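Local coordinates for alkane monooxygenase (Geobacillus thermodenitrificans, PDB 3B9O), which belongs to the luciferase-like monooxygenases, flavin-dependent enzymes with a TIM-barrel fold, and holds flavin mononucleotide in this structure, at residues Arg232-Ala237 with Arg262-Lys267; Ile18-Trp23 with Glu76-Pro81; Leu392-Leu397 with Gly401-Asp406; Asp178-Arg183 with Ile189-Ser194; Phe105-Glu110 with Asp162-Val167. One frame throughout, in Å; residues are numbered along the deposited sequence.

Overall arrangement
Followed from the N terminus, the five contacts come strictly in series, none nesting within or crossing another. Contact 2 closes first, joining the loop after strand 6-12 to the one leaving helix 71-75. Contact 5 ties the end of barrel strand 100-106 to helix 154-174, and the chain then runs out into the hairpin of contact 4, far from the centre. Contact 1 links helices 231-240 and 251-265, and contact 3 folds the loop that follows helix 384-399 back on its last turns. Contacts 1 and 5 touch directly: R232 NH2 forms a salt bridge of 2.7 Å with D162 OD1, and F236 packs on L165. Contacts 1 and 2 lie on opposite sides of the chain's centre, about 33 Å between centres.

Contact 1 (Arg232-Ala237 with Arg262-Lys267); sequences RGREFA and RKRAKK
E235 holds two cations of the facing segment, one on each carboxylate oxygen. R264 makes the more extensive fit: extended from CG to NE, it lays its side chain past the glutamate, and NH1 donates to E235 OE2 at 2.8 Å in a nearly straight bond (165°). OE2 lies in the guanidinium plane and uses its anti lone pair, while the carboxylate itself is turned 73° from that plane. On the exposed side K267 is held more by its tip than by packing. Its chain doubles back so that NZ reaches the syn lone pair of E235 OE1 at 2.8 Å and also R264 O at 2.9 Å. Y268 OH is a further partner of OE1. R234 NH1 and R264 NH2 approach to 3.3 Å, but D260 pairs with both arginines and probably offsets their charge. The network thus clamps helix 231-240 to the end of helix 251-265, while F236 packs on strand 223-227 and helix 154-174 and G233 touches the FMN.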
# COMPACT_ATOMS: atom_id res chain seq x y z
N ARG A 232 8.44 15.99 2.54
CA ARG A 232 7.43 15.99 3.60
C ARG A 232 6.90 14.56 3.88
O ARG A 232 6.71 14.18 5.04
CB ARG A 232 6.27 16.93 3.23
CG ARG A 232 5.27 17.21 4.37
CD ARG A 232 5.94 17.80 5.63
NE ARG A 232 5.01 17.89 6.75
CZ ARG A 232 4.70 16.89 7.60
NH1 ARG A 232 5.25 15.68 7.47
NH2 ARG A 232 3.85 17.11 8.60
N GLY A 233 6.60 13.82 2.81
CA GLY A 233 6.21 12.41 2.88
C GLY A 233 7.24 11.54 3.60
O GLY A 233 6.89 10.77 4.48
N ARG A 234 8.52 11.69 3.26
CA ARG A 234 9.58 10.89 3.90
C ARG A 234 9.65 11.22 5.35
O ARG A 234 9.86 10.35 6.18
CB ARG A 234 10.96 11.10 3.25
CG ARG A 234 11.17 10.29 1.98
CD ARG A 234 12.59 10.50 1.39
NE ARG A 234 12.45 11.52 0.37
CZ ARG A 234 13.15 12.63 0.23
NH1 ARG A 234 14.17 12.95 1.02
NH2 ARG A 234 12.80 13.40 -0.77
N GLU A 235 9.45 12.50 5.69
CA GLU A 235 9.44 12.91 7.09
C GLU A 235 8.26 12.28 7.84
O GLU A 235 8.37 11.88 9.02
CB GLU A 235 9.35 14.44 7.19
CG GLU A 235 9.51 14.95 8.61
CD GLU A 235 10.93 14.78 9.15
OE1 GLU A 235 11.08 14.79 10.37
OE2 GLU A 235 11.90 14.64 8.36
N PHE A 236 7.11 12.24 7.16
CA PHE A 236 5.89 11.64 7.70
C PHE A 236 6.05 10.15 7.96
O PHE A 236 5.65 9.67 9.02
CB PHE A 236 4.71 11.86 6.75
CG PHE A 236 3.38 11.39 7.30
CD1 PHE A 236 2.64 12.22 8.11
CD2 PHE A 236 2.88 10.13 7.02
CE1 PHE A 236 1.41 11.81 8.63
CE2 PHE A 236 1.64 9.71 7.55
CZ PHE A 236 0.92 10.57 8.34
N ALA A 237 6.57 9.43 6.97
CA ALA A 237 7.03 8.05 7.12
C ALA A 237 7.93 7.83 8.34
O ALA A 237 7.69 6.91 9.13
CB ALA A 237 7.77 7.61 5.81
N ARG A 262 15.54 6.38 7.68
CA ARG A 262 16.07 5.94 8.98
C ARG A 262 16.74 7.08 9.76
O ARG A 262 16.57 7.19 10.97
CB ARG A 262 17.03 4.77 8.81
CG ARG A 262 16.45 3.66 8.00
CD ARG A 262 17.53 2.63 7.64
NE ARG A 262 17.20 1.45 8.39
CZ ARG A 262 17.78 1.05 9.51
NH1 ARG A 262 18.82 1.67 10.03
NH2 ARG A 262 17.30 -0.03 10.10
N LYS A 263 17.41 7.98 9.07
CA LYS A 263 18.01 9.15 9.74
C LYS A 263 16.93 10.06 10.28
O LYS A 263 17.04 10.52 11.42
CB LYS A 263 18.86 9.97 8.77
CG LYS A 263 20.03 9.27 8.39
N ARG A 264 15.90 10.31 9.48
CA ARG A 264 14.81 11.17 9.89
C ARG A 264 14.05 10.65 11.11
O ARG A 264 13.50 11.46 11.88
CB ARG A 264 13.85 11.41 8.74
CG ARG A 264 14.44 12.19 7.56
CD ARG A 264 13.36 12.38 6.57
NE ARG A 264 13.83 12.98 5.34
CZ ARG A 264 13.68 14.26 5.02
NH1 ARG A 264 13.09 15.12 5.85
NH2 ARG A 264 14.17 14.68 3.86
N ALA A 265 14.05 9.32 11.30
CA ALA A 265 13.31 8.70 12.40
C ALA A 265 13.90 8.99 13.78
O ALA A 265 13.17 8.99 14.77
CB ALA A 265 13.17 7.19 12.18
N LYS A 266 15.21 9.25 13.85
CA LYS A 266 15.92 9.41 15.16
C LYS A 266 15.35 10.55 16.01
O LYS A 266 15.13 10.36 17.19
CB LYS A 266 17.43 9.62 14.99
CG LYS A 266 18.16 8.48 14.25
CD LYS A 266 19.60 8.91 13.81
CE LYS A 266 19.60 10.28 13.06
NZ LYS A 266 20.74 10.41 12.09
N LYS A 267 15.05 11.69 15.40
CA LYS A 267 14.53 12.87 16.17
C LYS A 267 13.17 12.58 16.83
O LYS A 267 12.75 13.30 17.73
CB LYS A 267 14.41 14.11 15.27
CG LYS A 267 13.23 14.03 14.30
CD LYS A 267 13.02 15.27 13.45
CE LYS A 267 14.00 15.37 12.31
NZ LYS A 267 13.70 14.33 11.26

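Contact 2 (Ile18-Trp23 with Glu76-Pro81); sequences IAHGLW and EAVQIP
Two loops of the TIM barrel meet where H20, in the segment after strand 6-12, lies against V78, just beyond a Schellman motif that ends helix 71-75. A77 supplies the positive phi of that motif, and V78 follows as the centre of an inverse gamma turn. Opposite them the chain from A19 to L22 makes a type II beta turn, with G21 at its positive-phi position. The main side-chain contact is a CH-pi interaction: V78 CG2 sits 4.0 Å from the centroid of the H20 ring, 22° off the normal, and comes nearest to CD2, at 3.7 Å. With CG1 anti to the backbone N (chi1 173°), V78 brings its second methyl alongside as well, CG1 lying 3.8 Å from H20 NE2. The two side chains cross at about a right angle. The opposite face of the imidazole is met by the backbone C of I18, and H308 meets the ring edge-to-face from outside the two loops. The carboxylate of E76 is engaged by S304. W23 comes only loosely near, its NE1 4.0 Å from E76 O. That carbonyl is served instead by a water in the plane of the H20 ring at its edge, which donates to E76 O at 2.7 Å and accepts a weak bond of 3.3 Å from G21 N.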
# COMPACT_ATOMS: atom_id res chain seq x y z
N ILE A 18 -1.66 -0.27 -12.96
CA ILE A 18 -0.32 0.21 -13.33
C ILE A 18 0.01 -0.07 -14.82
O ILE A 18 0.46 0.83 -15.52
CB ILE A 18 0.82 -0.40 -12.44
CG1 ILE A 18 0.60 -0.08 -10.94
CG2 ILE A 18 2.22 0.07 -12.92
CD1 ILE A 18 0.57 1.44 -10.59
N ALA A 19 -0.21 -1.31 -15.28
CA ALA A 19 0.13 -1.72 -16.66
C ALA A 19 -0.96 -1.34 -17.68
O ALA A 19 -1.71 -2.17 -18.17
CB ALA A 19 0.48 -3.22 -16.72
N HIS A 20 -1.01 -0.07 -18.03
CA HIS A 20 -2.12 0.40 -18.89
C HIS A 20 -2.16 -0.19 -20.27
O HIS A 20 -1.11 -0.44 -20.87
CB HIS A 20 -2.24 1.91 -18.78
CG HIS A 20 -2.54 2.33 -17.38
ND1 HIS A 20 -1.67 3.07 -16.60
CD2 HIS A 20 -3.59 2.02 -16.59
CE1 HIS A 20 -2.20 3.23 -15.40
NE2 HIS A 20 -3.36 2.60 -15.36
N GLY A 21 -3.36 -0.57 -20.70
CA GLY A 21 -3.55 -1.24 -21.97
C GLY A 21 -3.67 -2.75 -21.85
O GLY A 21 -4.20 -3.40 -22.76
N LEU A 22 -3.16 -3.31 -20.76
CA LEU A 22 -3.09 -4.75 -20.61
C LEU A 22 -4.42 -5.48 -20.41
O LEU A 22 -4.47 -6.68 -20.60
CB LEU A 22 -2.06 -5.19 -19.55
CG LEU A 22 -0.88 -5.35 -20.51
CD1 LEU A 22 -0.00 -4.10 -20.60
CD2 LEU A 22 -0.19 -6.65 -20.50
N TRP A 23 -5.46 -4.74 -20.04
CA TRP A 23 -6.81 -5.33 -19.85
C TRP A 23 -7.24 -6.12 -21.10
O TRP A 23 -7.98 -7.10 -21.00
CB TRP A 23 -7.84 -4.24 -19.52
CG TRP A 23 -8.12 -3.24 -20.60
CD1 TRP A 23 -7.51 -2.01 -20.75
CD2 TRP A 23 -9.11 -3.33 -21.65
NE1 TRP A 23 -8.06 -1.34 -21.82
CE2 TRP A 23 -9.04 -2.12 -22.39
CE3 TRP A 23 -10.05 -4.32 -22.03
CZ2 TRP A 23 -9.87 -1.88 -23.51
CZ3 TRP A 23 -10.88 -4.05 -23.13
CH2 TRP A 23 -10.76 -2.86 -23.87
N GLU A 76 -9.29 4.30 -21.52
CA GLU A 76 -8.22 3.33 -21.28
C GLU A 76 -8.40 2.62 -19.92
O GLU A 76 -7.52 1.86 -19.50
CB GLU A 76 -6.88 4.07 -21.27
CG GLU A 76 -6.53 4.75 -22.58
CD GLU A 76 -5.73 3.87 -23.52
OE1 GLU A 76 -5.18 2.83 -23.08
OE2 GLU A 76 -5.64 4.23 -24.71
N ALA A 77 -9.51 2.89 -19.23
CA ALA A 77 -9.78 2.36 -17.87
C ALA A 77 -8.64 2.62 -16.84
O ALA A 77 -8.30 1.74 -16.00
CB ALA A 77 -10.14 0.88 -17.95
N VAL A 78 -8.10 3.82 -16.90
CA VAL A 78 -6.99 4.25 -16.02
C VAL A 78 -7.54 4.63 -14.63
O VAL A 78 -7.81 5.79 -14.34
CB VAL A 78 -6.15 5.41 -16.69
CG1 VAL A 78 -5.10 6.00 -15.70
CG2 VAL A 78 -5.47 4.90 -17.97
N GLN A 79 -7.77 3.60 -13.79
CA GLN A 79 -8.21 3.80 -12.40
C GLN A 79 -9.62 4.40 -12.29
O GLN A 79 -10.00 4.89 -11.25
CB GLN A 79 -7.17 4.57 -11.58
CG GLN A 79 -5.96 3.65 -11.30
CD GLN A 79 -4.81 4.27 -10.51
OE1 GLN A 79 -5.02 5.07 -9.59
NE2 GLN A 79 -3.59 3.88 -10.86
N ILE A 80 -10.36 4.33 -13.40
CA ILE A 80 -11.80 4.64 -13.47
C ILE A 80 -12.38 3.62 -14.49
O ILE A 80 -11.79 3.38 -15.54
CB ILE A 80 -12.09 6.15 -13.81
CG1 ILE A 80 -13.59 6.49 -13.58
CG2 ILE A 80 -11.54 6.52 -15.24
CD1 ILE A 80 -13.97 7.97 -13.66
N PRO A 81 -13.43 2.89 -14.12
CA PRO A 81 -14.11 2.88 -12.82
C PRO A 81 -13.18 2.36 -11.68
O PRO A 81 -12.19 1.65 -11.96
CB PRO A 81 -15.26 1.91 -13.06
CG PRO A 81 -14.68 0.93 -14.09
CD PRO A 81 -13.96 1.85 -15.02
O HOH W 1 -5.51 0.42 -18.38

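Contact 3 (Leu392-Leu397 with Gly401-Asp406); sequences LVVPEL and GLYRVD
Y403 and V394 meet obliquely, the valine presenting both methyls to one ring atom: CG1 and CG2 each lie 3.6 Å from Y403 CE2. The ring gets there because its CG stands anti to the backbone N (chi1 -175°), which swings it back along the helix. Closer to the backbone, L397 CB and Y403 CB press together at 3.5 Å. L402 takes a different attitude, its side chain running at about a right angle to that of L397, with their CD1 atoms 4.2 Å apart. The helix end brings the two segments together: G401 has the positive phi of a Schellman motif, and L402 N donates to L397 O at 2.9 Å (155°), turning the chain so that Y403 faces the last turns. The hydroxyl of the buried Y403 is bonded to G49 O. L397 and Y403 both pack on I7, and L397 also touches A360, so the end of helix 384-399 and the loop after it both rest on strand 6-12, with helix 356-370 beside them.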
# COMPACT_ATOMS: atom_id res chain seq x y z
N LEU A 392 7.08 -20.54 -9.92
CA LEU A 392 8.51 -20.55 -10.31
C LEU A 392 9.47 -19.81 -9.35
O LEU A 392 10.52 -20.35 -8.98
CB LEU A 392 8.68 -20.00 -11.74
CG LEU A 392 7.92 -20.72 -12.87
CD1 LEU A 392 8.12 -20.02 -14.22
CD2 LEU A 392 8.35 -22.18 -12.94
N VAL A 393 9.12 -18.62 -8.89
CA VAL A 393 10.06 -17.88 -8.06
C VAL A 393 10.01 -18.31 -6.59
O VAL A 393 11.05 -18.37 -5.91
CB VAL A 393 9.88 -16.36 -8.16
CG1 VAL A 393 10.99 -15.62 -7.29
CG2 VAL A 393 9.95 -15.94 -9.63
N VAL A 394 8.80 -18.55 -6.08
CA VAL A 394 8.63 -18.86 -4.65
C VAL A 394 9.49 -20.10 -4.21
O VAL A 394 10.19 -20.02 -3.20
CB VAL A 394 7.13 -18.97 -4.25
CG1 VAL A 394 6.95 -19.81 -2.96
CG2 VAL A 394 6.50 -17.52 -4.11
N PRO A 395 9.44 -21.23 -4.95
CA PRO A 395 10.26 -22.40 -4.52
C PRO A 395 11.78 -22.10 -4.56
O PRO A 395 12.53 -22.57 -3.68
CB PRO A 395 9.89 -23.51 -5.55
CG PRO A 395 8.59 -23.07 -6.11
CD PRO A 395 8.61 -21.55 -6.13
N GLU A 396 12.20 -21.29 -5.53
CA GLU A 396 13.59 -20.85 -5.63
C GLU A 396 14.01 -20.00 -4.42
O GLU A 396 15.06 -20.22 -3.82
CB GLU A 396 13.78 -20.06 -6.93
CG GLU A 396 15.20 -19.44 -7.10
CD GLU A 396 16.27 -20.48 -7.44
OE1 GLU A 396 15.91 -21.62 -7.88
OE2 GLU A 396 17.46 -20.14 -7.26
N LEU A 397 13.19 -19.02 -4.07
CA LEU A 397 13.40 -18.23 -2.87
C LEU A 397 13.41 -19.10 -1.60
O LEU A 397 14.21 -18.87 -0.70
CB LEU A 397 12.28 -17.18 -2.74
CG LEU A 397 12.43 -15.74 -3.18
CD1 LEU A 397 13.71 -15.37 -3.92
CD2 LEU A 397 11.13 -15.10 -3.74
N GLY A 401 16.49 -20.07 1.51
CA GLY A 401 16.28 -19.43 2.81
C GLY A 401 15.83 -17.98 2.74
O GLY A 401 15.95 -17.25 3.73
N LEU A 402 15.30 -17.55 1.59
CA LEU A 402 14.99 -16.12 1.36
C LEU A 402 13.50 -15.76 1.49
O LEU A 402 13.08 -14.63 1.23
CB LEU A 402 15.47 -15.72 -0.04
CG LEU A 402 17.00 -15.65 -0.23
CD1 LEU A 402 17.24 -15.61 -1.73
CD2 LEU A 402 17.60 -14.43 0.46
N TYR A 403 12.68 -16.76 1.84
CA TYR A 403 11.23 -16.58 1.80
C TYR A 403 10.60 -17.69 2.58
O TYR A 403 11.03 -18.82 2.48
CB TYR A 403 10.72 -16.64 0.37
CG TYR A 403 9.24 -16.37 0.14
CD1 TYR A 403 8.71 -15.07 0.30
CD2 TYR A 403 8.38 -17.38 -0.34
CE1 TYR A 403 7.34 -14.80 0.04
CE2 TYR A 403 7.02 -17.12 -0.60
CZ TYR A 403 6.52 -15.82 -0.45
OH TYR A 403 5.18 -15.54 -0.73
N ARG A 404 9.53 -17.36 3.30
CA ARG A 404 8.94 -18.30 4.27
C ARG A 404 8.45 -19.55 3.58
O ARG A 404 7.86 -19.48 2.51
CB ARG A 404 7.79 -17.61 5.04
CG ARG A 404 6.49 -17.35 4.23
CD ARG A 404 5.31 -16.87 5.18
NE ARG A 404 5.82 -15.65 5.82
CZ ARG A 404 5.85 -14.46 5.23
NH1 ARG A 404 5.33 -14.31 4.00
NH2 ARG A 404 6.41 -13.43 5.86
N VAL A 405 8.68 -20.69 4.19
CA VAL A 405 8.07 -21.89 3.66
C VAL A 405 6.66 -22.08 4.20
O VAL A 405 5.83 -22.74 3.56
CB VAL A 405 8.95 -23.17 3.73
CG1 VAL A 405 10.45 -22.83 3.66
CG2 VAL A 405 8.65 -23.98 4.88
N ASP A 406 6.38 -21.47 5.35
CA ASP A 406 5.01 -21.37 5.84
C ASP A 406 4.93 -20.27 6.87
O ASP A 406 5.93 -19.77 7.34
CB ASP A 406 4.53 -22.71 6.43
CG ASP A 406 3.00 -22.91 6.29
OD1 ASP A 406 2.25 -21.96 5.96
OD2 ASP A 406 2.56 -24.07 6.51

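Contact 4 (Asp178-Arg183 with Ile189-Ser194); sequences DNAVIR and IYTDPS
The Y190 ring carries the aliphatic part of R183 on one face: R183 CG stands 3.8 Å from the ring centroid, 25° off the normal, in a CH-pi contact. V181 CG1 approaches the same ring obliquely, 3.6 Å from CE2. The R183 guanidinium is turned 84° to the ring; V181 CG1 lies over one of its faces, and Y190 OH is at its edge. A water in both planes joins the two groups, accepting from R183 NE at 3.1 Å and lying 2.6 Å from Y190 OH, while R183 NH2 pairs with E215. These side chains decorate the beta hairpin of strands 181-184 and 189-191, in which V181 and T191 form an antiparallel non-hydrogen-bonded pair. The chain turns a corner at Y190, whose O accepts from two successive residues, I182 N at 2.9 Å and R183 N at 2.8 Å, both from the same face of its plane. Towards the other end D192 N bonds to A180 O at 2.9 Å. D192 OD1 in turn takes S194 N, closing an Asx turn, and S194 OG.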
# COMPACT_ATOMS: atom_id res chain seq x y z
N ASP A 178 -7.00 -2.01 28.15
CA ASP A 178 -6.83 -3.41 27.73
C ASP A 178 -7.93 -4.40 28.06
O ASP A 178 -8.41 -5.14 27.18
CB ASP A 178 -5.49 -3.97 28.17
CG ASP A 178 -4.36 -3.47 27.30
OD1 ASP A 178 -3.22 -3.90 27.56
OD2 ASP A 178 -4.62 -2.65 26.37
N ASN A 179 -8.31 -4.41 29.33
CA ASN A 179 -9.26 -5.37 29.85
C ASN A 179 -10.58 -4.68 30.19
O ASN A 179 -11.22 -5.03 31.18
CB ASN A 179 -8.66 -5.99 31.13
CG ASN A 179 -7.32 -6.71 30.88
OD1 ASN A 179 -6.29 -6.37 31.48
ND2 ASN A 179 -7.34 -7.72 30.00
N ALA A 180 -10.97 -3.68 29.40
CA ALA A 180 -12.20 -2.94 29.66
C ALA A 180 -13.39 -3.90 29.60
O ALA A 180 -14.33 -3.82 30.43
CB ALA A 180 -12.38 -1.78 28.64
N VAL A 181 -13.36 -4.81 28.62
CA VAL A 181 -14.45 -5.74 28.43
C VAL A 181 -14.23 -6.95 29.33
O VAL A 181 -13.20 -7.61 29.23
CB VAL A 181 -14.62 -6.15 26.94
CG1 VAL A 181 -15.79 -7.13 26.76
CG2 VAL A 181 -14.83 -4.90 26.03
N ILE A 182 -15.16 -7.21 30.24
CA ILE A 182 -14.99 -8.31 31.19
C ILE A 182 -16.06 -9.40 31.06
O ILE A 182 -15.84 -10.55 31.47
CB ILE A 182 -14.87 -7.77 32.65
CG1 ILE A 182 -16.12 -6.96 33.04
CG2 ILE A 182 -13.58 -6.91 32.77
CD1 ILE A 182 -16.18 -6.48 34.51
N ARG A 183 -17.21 -9.05 30.48
CA ARG A 183 -18.30 -10.03 30.21
C ARG A 183 -18.67 -10.75 31.51
O ARG A 183 -18.74 -11.98 31.57
CB ARG A 183 -17.95 -10.99 29.04
CG ARG A 183 -17.51 -10.25 27.77
CD ARG A 183 -17.03 -11.13 26.60
NE ARG A 183 -16.28 -10.32 25.62
CZ ARG A 183 -14.94 -10.23 25.56
NH1 ARG A 183 -14.18 -10.92 26.42
NH2 ARG A 183 -14.34 -9.43 24.64
N ILE A 189 -21.92 -6.79 34.31
CA ILE A 189 -21.11 -5.73 33.72
C ILE A 189 -20.47 -6.36 32.48
O ILE A 189 -19.63 -7.26 32.61
CB ILE A 189 -19.98 -5.26 34.68
CG1 ILE A 189 -20.53 -4.77 36.02
CG2 ILE A 189 -19.14 -4.15 34.00
CD1 ILE A 189 -19.41 -4.51 37.02
N TYR A 190 -20.85 -5.88 31.31
CA TYR A 190 -20.25 -6.39 30.08
C TYR A 190 -18.88 -5.74 29.92
O TYR A 190 -17.86 -6.44 29.69
CB TYR A 190 -21.12 -6.12 28.83
CG TYR A 190 -20.65 -6.93 27.66
CD1 TYR A 190 -21.06 -8.27 27.52
CD2 TYR A 190 -19.72 -6.41 26.75
CE1 TYR A 190 -20.59 -9.09 26.43
CE2 TYR A 190 -19.22 -7.22 25.67
CZ TYR A 190 -19.69 -8.55 25.52
OH TYR A 190 -19.22 -9.35 24.50
N THR A 191 -18.88 -4.41 29.99
CA THR A 191 -17.67 -3.56 29.93
C THR A 191 -17.67 -2.69 31.17
O THR A 191 -18.69 -2.10 31.55
CB THR A 191 -17.68 -2.63 28.69
OG1 THR A 191 -17.81 -3.41 27.48
CG2 THR A 191 -16.44 -1.71 28.63
N ASP A 192 -16.52 -2.64 31.83
CA ASP A 192 -16.29 -1.78 33.01
C ASP A 192 -16.29 -0.31 32.59
O ASP A 192 -15.35 0.12 31.90
CB ASP A 192 -14.91 -2.17 33.60
CG ASP A 192 -14.59 -1.42 34.91
OD1 ASP A 192 -15.14 -0.34 35.19
OD2 ASP A 192 -13.73 -1.94 35.65
N PRO A 193 -17.30 0.47 33.00
CA PRO A 193 -17.38 1.83 32.44
C PRO A 193 -16.25 2.78 32.90
O PRO A 193 -15.99 3.79 32.24
CB PRO A 193 -18.77 2.33 32.86
CG PRO A 193 -19.23 1.42 33.90
CD PRO A 193 -18.38 0.20 33.97
N SER A 194 -15.55 2.42 33.97
CA SER A 194 -14.42 3.22 34.45
C SER A 194 -13.18 3.03 33.55
O SER A 194 -12.21 3.77 33.66
CB SER A 194 -14.12 2.91 35.92
OG SER A 194 -13.52 1.64 36.15
O HOH W 2 -17.08 -8.49 23.22

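Contact 5 (Phe105-Glu110 with Asp162-Val167); sequences FSTTYE and DEYLEV
At the C-terminal end of barrel strand 100-106, where the chain turns off into a loop, Y164 of helix 154-174 sets its ring against T107, with its hydroxyl reaching F105 and E110. Y164 CG is anti to the backbone N (chi1 -162°), which sends the ring out from the helix to the loop. T107 lies over one face of it: its CA is 4.0 Å from the ring centroid, 24° off the normal, and its CG2 reaches Y164 CG at 3.7 Å. The threonine is steadied by T107 OG1 bonding to V135 O. At the far end of the ring Y164 OH donates to E110 O at 2.7 Å; the carbonyl oxygen lies at the ring's edge, near its plane, whereas the hydroxyl sits well above the carbonyl plane. F105, its side chain crossing that of Y164 at about a right angle, turns its edge to the same hydroxyl, with F105 CE1 3.2 Å from Y164 OH. The loop contains an ST turn, T108 N donating to S106 OG at 3.2 Å. Ligands of TIM barrels bind at these C-terminal strand ends, in keeping with the T107 side chain lying about 9 Å from the bound FMN.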
# COMPACT_ATOMS: atom_id res chain seq x y z
N PHE A 105 -6.02 4.42 2.13
CA PHE A 105 -7.14 5.29 2.50
C PHE A 105 -6.58 6.67 2.87
O PHE A 105 -5.63 6.80 3.64
CB PHE A 105 -7.95 4.71 3.68
CG PHE A 105 -8.95 5.69 4.25
CD1 PHE A 105 -8.60 6.49 5.34
CD2 PHE A 105 -10.19 5.87 3.65
CE1 PHE A 105 -9.52 7.42 5.87
CE2 PHE A 105 -11.13 6.78 4.17
CZ PHE A 105 -10.77 7.56 5.28
N SER A 106 -7.15 7.70 2.25
CA SER A 106 -6.70 9.08 2.38
C SER A 106 -7.16 9.79 3.66
O SER A 106 -8.32 9.65 4.08
CB SER A 106 -7.23 9.87 1.16
OG SER A 106 -6.81 11.19 1.23
N THR A 107 -6.25 10.56 4.25
CA THR A 107 -6.52 11.44 5.39
C THR A 107 -7.23 12.78 5.02
O THR A 107 -7.61 13.57 5.89
CB THR A 107 -5.19 11.78 6.13
OG1 THR A 107 -4.20 12.26 5.21
CG2 THR A 107 -4.62 10.53 6.84
N THR A 108 -7.44 13.01 3.74
CA THR A 108 -7.74 14.36 3.27
C THR A 108 -9.24 14.68 3.29
O THR A 108 -9.60 15.85 3.51
CB THR A 108 -7.08 14.62 1.90
OG1 THR A 108 -5.68 14.37 2.01
CG2 THR A 108 -7.29 16.07 1.43
N TYR A 109 -10.09 13.66 3.11
CA TYR A 109 -11.53 13.88 2.83
C TYR A 109 -12.49 13.46 3.95
O TYR A 109 -13.31 14.25 4.39
CB TYR A 109 -11.94 13.28 1.45
CG TYR A 109 -11.02 13.75 0.34
CD1 TYR A 109 -11.01 15.10 -0.05
CD2 TYR A 109 -10.12 12.87 -0.27
CE1 TYR A 109 -10.13 15.56 -1.03
CE2 TYR A 109 -9.23 13.32 -1.26
CZ TYR A 109 -9.25 14.67 -1.62
OH TYR A 109 -8.39 15.12 -2.60
N GLU A 110 -12.35 12.23 4.45
CA GLU A 110 -13.38 11.67 5.34
C GLU A 110 -12.93 11.67 6.81
O GLU A 110 -11.74 11.45 7.11
CB GLU A 110 -13.79 10.27 4.86
CG GLU A 110 -14.22 10.17 3.35
CD GLU A 110 -14.35 8.72 2.89
OE1 GLU A 110 -13.72 8.31 1.86
OE2 GLU A 110 -15.08 7.97 3.59
N ASP A 162 -0.95 14.23 10.04
CA ASP A 162 -0.41 14.12 11.38
C ASP A 162 -1.52 14.09 12.43
O ASP A 162 -1.56 13.19 13.27
CB ASP A 162 0.55 15.29 11.69
CG ASP A 162 1.95 15.06 11.18
OD1 ASP A 162 2.56 16.04 10.70
OD2 ASP A 162 2.48 13.93 11.28
N GLU A 163 -2.44 15.05 12.34
CA GLU A 163 -3.48 15.20 13.37
C GLU A 163 -4.53 14.08 13.20
O GLU A 163 -5.09 13.61 14.17
CB GLU A 163 -4.17 16.56 13.27
CG GLU A 163 -4.93 16.91 14.54
CD GLU A 163 -5.76 18.16 14.42
OE1 GLU A 163 -5.37 19.13 13.73
OE2 GLU A 163 -6.82 18.16 15.02
N TYR A 164 -4.78 13.68 11.94
CA TYR A 164 -5.69 12.59 11.63
C TYR A 164 -5.21 11.31 12.37
O TYR A 164 -5.99 10.62 13.04
CB TYR A 164 -5.70 12.38 10.09
CG TYR A 164 -6.88 11.59 9.58
CD1 TYR A 164 -7.87 12.21 8.81
CD2 TYR A 164 -7.02 10.22 9.89
CE1 TYR A 164 -8.98 11.53 8.32
CE2 TYR A 164 -8.16 9.50 9.41
CZ TYR A 164 -9.12 10.17 8.63
OH TYR A 164 -10.22 9.47 8.19
N LEU A 165 -3.94 10.99 12.19
CA LEU A 165 -3.30 9.87 12.92
C LEU A 165 -3.32 10.07 14.44
O LEU A 165 -3.56 9.12 15.18
CB LEU A 165 -1.89 9.61 12.38
CG LEU A 165 -1.79 8.71 11.13
CD1 LEU A 165 -0.34 8.59 10.82
CD2 LEU A 165 -2.36 7.31 11.39
N GLU A 166 -3.09 11.30 14.91
CA GLU A 166 -3.15 11.63 16.35
C GLU A 166 -4.50 11.14 16.90
O GLU A 166 -4.56 10.44 17.92
CB GLU A 166 -3.01 13.16 16.59
CG GLU A 166 -2.66 13.57 18.05
CD GLU A 166 -2.70 15.13 18.41
OE1 GLU A 166 -2.67 15.39 19.66
OE2 GLU A 166 -2.77 16.06 17.52
N VAL A 167 -5.57 11.51 16.19
CA VAL A 167 -6.97 11.17 16.55
C VAL A 167 -7.19 9.66 16.55
O VAL A 167 -7.72 9.12 17.53
CB VAL A 167 -8.02 11.85 15.58
CG1 VAL A 167 -9.42 11.36 15.86
CG2 VAL A 167 -7.94 13.41 15.68